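Local coordinates for protein M32 carboxypeptidase (Pyrococcus furiosus, PDB 1KA2) that removes amino acids one after another from the C-terminus of peptides with broad specificity, as a cobalt-dependent homodimeric metallocarboxypeptidase of the M32 family, at residues E3-K16 with L69-E83. Numbering follows the deposited sequence.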
loop_
_atom_site.group_PDB
_atom_site.type_symbol
_atom_site.label_atom_id
_atom_site.label_comp_id
_atom_site.label_asym_id
_atom_site.label_seq_id
_atom_site.Cartn_x
_atom_site.Cartn_y
_atom_site.Cartn_z
ATOM N N GLU A 3 20.614 20.027 17.953
ATOM C CA GLU A 3 21.800 19.301 17.492
ATOM C C GLU A 3 22.010 19.370 15.976
ATOM O O GLU A 3 22.638 20.308 15.487
ATOM C CB GLU A 3 21.765 17.842 17.959
ATOM C CG GLU A 3 22.993 17.038 17.573
ATOM C CD GLU A 3 24.282 17.749 17.917
ATOM O OE1 GLU A 3 24.444 18.162 19.084
ATOM O OE2 GLU A 3 25.136 17.891 17.015
ATOM N N VAL A 4 21.490 18.393 15.235
ATOM C CA VAL A 4 21.660 18.373 13.782
ATOM C C VAL A 4 20.922 19.505 13.068
ATOM O O VAL A 4 21.468 20.147 12.161
ATOM C CB VAL A 4 21.205 17.026 13.190
ATOM C CG1 VAL A 4 21.256 17.072 11.676
ATOM C CG2 VAL A 4 22.103 15.917 13.705
ATOM N N PHE A 5 19.680 19.747 13.468
ATOM C CA PHE A 5 18.908 20.815 12.854
ATOM C C PHE A 5 18.625 21.845 13.926
ATOM O O PHE A 5 17.763 21.652 14.784
ATOM C CB PHE A 5 17.625 20.250 12.246
ATOM C CG PHE A 5 17.879 19.176 11.224
ATOM C CD1 PHE A 5 17.231 17.957 11.301
ATOM C CD2 PHE A 5 18.817 19.372 10.213
ATOM C CE1 PHE A 5 17.517 16.938 10.393
ATOM C CE2 PHE A 5 19.112 18.361 9.297
ATOM C CZ PHE A 5 18.464 17.142 9.385
ATOM N N GLN A 6 19.386 22.935 13.863
ATOM C CA GLN A 6 19.297 24.029 14.829
ATOM C C GLN A 6 18.674 25.311 14.285
ATOM O O GLN A 6 17.786 25.886 14.906
ATOM C CB GLN A 6 20.700 24.344 15.368
ATOM C CG GLN A 6 21.781 24.370 14.287
ATOM C CD GLN A 6 23.024 25.142 14.701
ATOM O OE1 GLN A 6 22.976 26.363 14.877
ATOM N NE2 GLN A 6 24.143 24.435 14.859
ATOM N N ASN A 7 19.147 25.756 13.128
ATOM C CA ASN A 7 18.641 26.981 12.529
ATOM C C ASN A 7 17.122 27.035 12.399
ATOM O O ASN A 7 16.483 26.083 11.949
ATOM C CB ASN A 7 19.258 27.202 11.156
ATOM C CG ASN A 7 18.769 28.478 10.517
ATOM O OD1 ASN A 7 19.107 29.572 10.964
ATOM N ND2 ASN A 7 17.950 28.351 9.480
ATOM N N GLU A 8 16.562 28.177 12.780
ATOM C CA GLU A 8 15.127 28.412 12.736
ATOM C C GLU A 8 14.551 28.376 11.321
ATOM O O GLU A 8 13.475 27.822 11.107
ATOM C CB GLU A 8 14.821 29.759 13.386
ATOM C CG GLU A 8 13.355 30.125 13.429
ATOM C CD GLU A 8 12.506 29.043 14.047
ATOM O OE1 GLU A 8 12.993 28.356 14.971
ATOM O OE2 GLU A 8 11.345 28.889 13.615
ATOM N N THR A 9 15.254 28.972 10.359
ATOM C CA THR A 9 14.777 28.979 8.977
ATOM C C THR A 9 14.763 27.547 8.458
ATOM O O THR A 9 13.862 27.152 7.723
ATOM C CB THR A 9 15.674 29.855 8.057
ATOM O OG1 THR A 9 15.449 31.238 8.355
ATOM C CG2 THR A 9 15.357 29.604 6.591
ATOM N N ILE A 10 15.770 26.778 8.859
ATOM C CA ILE A 10 15.890 25.379 8.464
ATOM C C ILE A 10 14.726 24.563 9.055
ATOM O O ILE A 10 14.162 23.709 8.379
ATOM C CB ILE A 10 17.237 24.792 8.942
ATOM C CG1 ILE A 10 18.404 25.536 8.279
ATOM C CG2 ILE A 10 17.308 23.309 8.624
ATOM C CD1 ILE A 10 18.571 25.286 6.797
ATOM N N LYS A 11 14.356 24.835 10.306
ATOM C CA LYS A 11 13.253 24.107 10.935
ATOM C C LYS A 11 11.920 24.411 10.268
ATOM O O LYS A 11 11.086 23.521 10.119
ATOM C CB LYS A 11 13.114 24.460 12.417
ATOM C CG LYS A 11 14.236 24.026 13.341
ATOM C CD LYS A 11 13.861 24.451 14.767
ATOM C CE LYS A 11 15.041 24.462 15.710
ATOM N NZ LYS A 11 14.648 25.034 17.032
ATOM N N GLN A 12 11.700 25.672 9.898
ATOM C CA GLN A 12 10.447 26.053 9.254
ATOM C C GLN A 12 10.334 25.284 7.948
ATOM O O GLN A 12 9.256 24.867 7.549
ATOM C CB GLN A 12 10.409 27.553 8.945
ATOM C CG GLN A 12 10.715 28.484 10.110
ATOM C CD GLN A 12 10.435 29.938 9.765
ATOM O OE1 GLN A 12 9.282 30.376 9.772
ATOM N NE2 GLN A 12 11.485 30.686 9.437
ATOM N N ILE A 13 11.467 25.105 7.285
ATOM C CA ILE A 13 11.506 24.386 6.027
ATOM C C ILE A 13 11.165 22.919 6.238
ATOM O O ILE A 13 10.292 22.377 5.553
ATOM C CB ILE A 13 12.901 24.505 5.372
ATOM C CG1 ILE A 13 13.107 25.933 4.862
ATOM C CG2 ILE A 13 13.044 23.487 4.244
ATOM C CD1 ILE A 13 14.500 26.198 4.307
ATOM N N LEU A 14 11.838 22.283 7.193
ATOM C CA LEU A 14 11.603 20.872 7.479
ATOM C C LEU A 14 10.158 20.579 7.868
ATOM O O LEU A 14 9.635 19.512 7.546
ATOM C CB LEU A 14 12.556 20.377 8.575
ATOM C CG LEU A 14 14.046 20.403 8.222
ATOM C CD1 LEU A 14 14.861 19.772 9.350
ATOM C CD2 LEU A 14 14.286 19.662 6.904
ATOM N N ALA A 15 9.513 21.522 8.552
ATOM C CA ALA A 15 8.118 21.357 8.954
ATOM C C ALA A 15 7.223 21.338 7.709
ATOM O O ALA A 15 6.312 20.526 7.612
ATOM C CB ALA A 15 7.696 22.492 9.883
ATOM N N LYS A 16 7.473 22.238 6.763
ATOM C CA LYS A 16 6.682 22.248 5.540
ATOM C C LYS A 16 7.034 21.030 4.696
ATOM O O LYS A 16 6.165 20.419 4.096
ATOM C CB LYS A 16 6.940 23.517 4.727
ATOM C CG LYS A 16 6.388 24.772 5.358
ATOM C CD LYS A 16 6.785 26.011 4.564
ATOM C CE LYS A 16 5.838 27.155 4.856
ATOM N NZ LYS A 16 4.466 26.793 4.422
ATOM N N LEU A 69 11.534 30.505 1.643
ATOM C CA LEU A 69 12.315 29.977 2.758
ATOM C C LEU A 69 13.662 29.412 2.317
ATOM O O LEU A 69 14.689 29.672 2.948
ATOM C CB LEU A 69 11.521 28.892 3.495
ATOM C CG LEU A 69 10.408 29.380 4.424
ATOM C CD1 LEU A 69 9.767 28.200 5.130
ATOM C CD2 LEU A 69 10.994 30.344 5.446
ATOM N N VAL A 70 13.652 28.636 1.236
ATOM C CA VAL A 70 14.873 28.036 0.709
ATOM C C VAL A 70 15.837 29.125 0.246
ATOM O O VAL A 70 17.042 29.048 0.488
ATOM C CB VAL A 70 14.566 27.079 -0.480
ATOM C CG1 VAL A 70 15.867 26.621 -1.142
ATOM C CG2 VAL A 70 13.780 25.874 0.012
ATOM N N GLU A 71 15.309 30.137 -0.431
ATOM C CA GLU A 71 16.150 31.232 -0.893
ATOM C C GLU A 71 16.773 31.919 0.312
ATOM O O GLU A 71 17.984 32.150 0.352
ATOM C CB GLU A 71 15.329 32.242 -1.701
ATOM C CG GLU A 71 15.466 32.071 -3.204
ATOM C CD GLU A 71 16.907 32.185 -3.664
ATOM O OE1 GLU A 71 17.532 33.230 -3.383
ATOM O OE2 GLU A 71 17.412 31.236 -4.305
ATOM N N LYS A 72 15.934 32.230 1.297
ATOM C CA LYS A 72 16.383 32.886 2.516
ATOM C C LYS A 72 17.509 32.110 3.198
ATOM O O LYS A 72 18.574 32.664 3.474
ATOM C CB LYS A 72 15.209 33.042 3.482
ATOM C CG LYS A 72 15.552 33.760 4.780
ATOM C CD LYS A 72 14.364 33.761 5.727
ATOM C CE LYS A 72 14.662 34.535 6.999
ATOM N NZ LYS A 72 14.893 35.981 6.721
ATOM N N ALA A 73 17.269 30.830 3.471
ATOM C CA ALA A 73 18.265 29.989 4.131
ATOM C C ALA A 73 19.543 29.915 3.311
ATOM O O ALA A 73 20.648 29.858 3.856
ATOM C CB ALA A 73 17.706 28.588 4.347
ATOM N N LYS A 74 19.385 29.918 1.992
ATOM C CA LYS A 74 20.519 29.848 1.084
ATOM C C LYS A 74 21.374 31.089 1.326
ATOM O O LYS A 74 22.565 31.128 0.994
ATOM C CB LYS A 74 20.013 29.800 -0.362
ATOM C CG LYS A 74 21.086 29.547 -1.408
ATOM C CD LYS A 74 20.482 29.489 -2.805
ATOM C CE LYS A 74 21.564 29.246 -3.838
ATOM N NZ LYS A 74 21.016 29.134 -5.210
ATOM N N GLY A 75 20.750 32.098 1.927
ATOM C CA GLY A 75 21.448 33.331 2.228
ATOM C C GLY A 75 21.900 33.399 3.673
ATOM O O GLY A 75 22.022 34.476 4.244
ATOM N N LEU A 76 22.140 32.244 4.275
ATOM C CA LEU A 76 22.599 32.190 5.654
ATOM C C LEU A 76 24.001 31.515 5.663
ATOM O O LEU A 76 24.247 30.540 4.943
ATOM C CB LEU A 76 21.618 31.375 6.500
ATOM C CG LEU A 76 20.215 31.964 6.635
ATOM C CD1 LEU A 76 19.334 31.156 7.601
ATOM C CD2 LEU A 76 20.212 33.392 7.172
ATOM N N GLU A 77 24.921 32.025 6.489
ATOM C CA GLU A 77 26.337 31.533 6.506
ATOM C C GLU A 77 26.743 30.855 7.829
ATOM O O GLU A 77 27.903 30.457 8.013
ATOM C CB GLU A 77 27.288 32.715 6.321
ATOM C CG GLU A 77 26.873 33.617 5.163
ATOM C CD GLU A 77 27.966 34.598 4.751
ATOM O OE1 GLU A 77 28.334 35.527 5.564
ATOM O OE2 GLU A 77 28.515 34.498 3.589
ATOM N N ASN A 78 25.765 30.735 8.652
ATOM C CA ASN A 78 25.849 30.242 10.025
ATOM C C ASN A 78 25.675 28.700 10.094
ATOM O O ASN A 78 26.076 28.046 11.074
ATOM C CB ASN A 78 24.670 30.957 10.679
ATOM C CG ASN A 78 24.599 30.952 12.182
ATOM O OD1 ASN A 78 25.483 31.477 12.839
ATOM N ND2 ASN A 78 23.551 30.401 12.762
ATOM N N LEU A 79 25.098 28.194 9.027
ATOM C CA LEU A 79 24.618 26.805 8.905
ATOM C C LEU A 79 25.669 25.681 8.804
ATOM O O LEU A 79 26.682 25.807 8.104
ATOM C CB LEU A 79 23.757 26.671 7.646
ATOM C CG LEU A 79 22.619 27.697 7.593
ATOM C CD1 LEU A 79 21.908 27.735 6.239
ATOM C CD2 LEU A 79 21.523 27.428 8.627
ATOM N N ASN A 80 25.401 24.573 9.500
ATOM C CA ASN A 80 26.297 23.413 9.476
ATOM C C ASN A 80 26.112 22.655 8.163
ATOM O O ASN A 80 25.261 23.014 7.347
ATOM C CB ASN A 80 26.011 22.480 10.661
ATOM C CG ASN A 80 24.550 22.051 10.735
ATOM O OD1 ASN A 80 24.010 21.487 9.785
ATOM N ND2 ASN A 80 23.905 22.319 11.864
ATOM N N GLU A 81 26.897 21.599 7.969
ATOM C CA GLU A 81 26.827 20.803 6.746
ATOM C C GLU A 81 25.447 20.180 6.501
ATOM O O GLU A 81 24.945 20.165 5.370
ATOM C CB GLU A 81 27.900 19.711 6.785
ATOM C CG GLU A 81 27.763 18.754 7.962
ATOM C CD GLU A 81 29.050 18.612 8.750
ATOM O OE1 GLU A 81 30.067 18.187 8.157
ATOM O OE2 GLU A 81 29.043 18.927 9.961
ATOM N N TYR A 82 24.831 19.681 7.565
ATOM C CA TYR A 82 23.517 19.053 7.464
ATOM C C TYR A 82 22.454 20.030 6.978
ATOM O O TYR A 82 21.779 19.775 5.980
ATOM C CB TYR A 82 23.114 18.470 8.818
ATOM C CG TYR A 82 24.169 17.564 9.406
ATOM C CD1 TYR A 82 25.059 18.031 10.375
ATOM C CD2 TYR A 82 24.301 16.249 8.969
ATOM C CE1 TYR A 82 26.059 17.203 10.894
ATOM C CE2 TYR A 82 25.292 15.416 9.479
ATOM C CZ TYR A 82 26.165 15.899 10.439
ATOM O OH TYR A 82 27.142 15.079 10.935
ATOM N N GLU A 83 22.303 21.144 7.685
ATOM C CA GLU A 83 21.327 22.159 7.306
ATOM C C GLU A 83 21.650 22.660 5.900
ATOM O O GLU A 83 20.760 23.044 5.146
ATOM C CB GLU A 83 21.376 23.331 8.280
ATOM C CG GLU A 83 21.287 22.937 9.742
ATOM C CD GLU A 83 21.529 24.113 10.670
ATOM O OE1 GLU A 83 22.610 24.732 10.570
ATOM O OE2 GLU A 83 20.641 24.418 11.496
#
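E83 grips the backbone of Q6 and N7 with one carboxylate oxygen, and it does so from inside a capping box, the N80–E83 pair that begins helix 81-99. The case illustrates how a helix-capping residue can also tie down a separate piece of chain, here the N-terminal lead-in to helix 8-36. E83 OE2 receives N7 N at 2.6 Å nearly along its C–O axis, while Q6 N, at 3.1 Å, comes from above the carboxylate plane. Beside them N80 ND2 donates to V4 O at 3.3 Å, a bent bond (143°) whose donor stands above the carbonyl plane. The box itself sets both groups: E83 N gives a nearly straight bond to N80 OD1 (2.7 Å), and N80 N donates in return to the anti lone pair of E83 OE1. With CG anti to its own carbonyl carbon (chi1 -51°) and an extended chain beyond it, E83 passes its CG by the edge of the F5 ring and carries the carboxylate to the amides of Q6 and N7. A leucine here would probably leave those two amides without their shared acceptor and the capping box without its return bond.

Farther along, helices 8-36 and 64-74 pack together, their segments 8-16 and 69-74 running roughly antiparallel and crossing at -154° with axes 9.5 Å apart at closest approach. I10 fits between A73, L79 and E83, while I13 lays CG1 against L69 CB, and L69 CD1 reaches Q12 and the aliphatic part of K16, whose amine pairs with E65. On the outer shell, I86 and L90 of helix 81-99 back F5, I10 and I13. T9 CG2 meets A73 CB at 3.4 Å, closer than carbons usually pack.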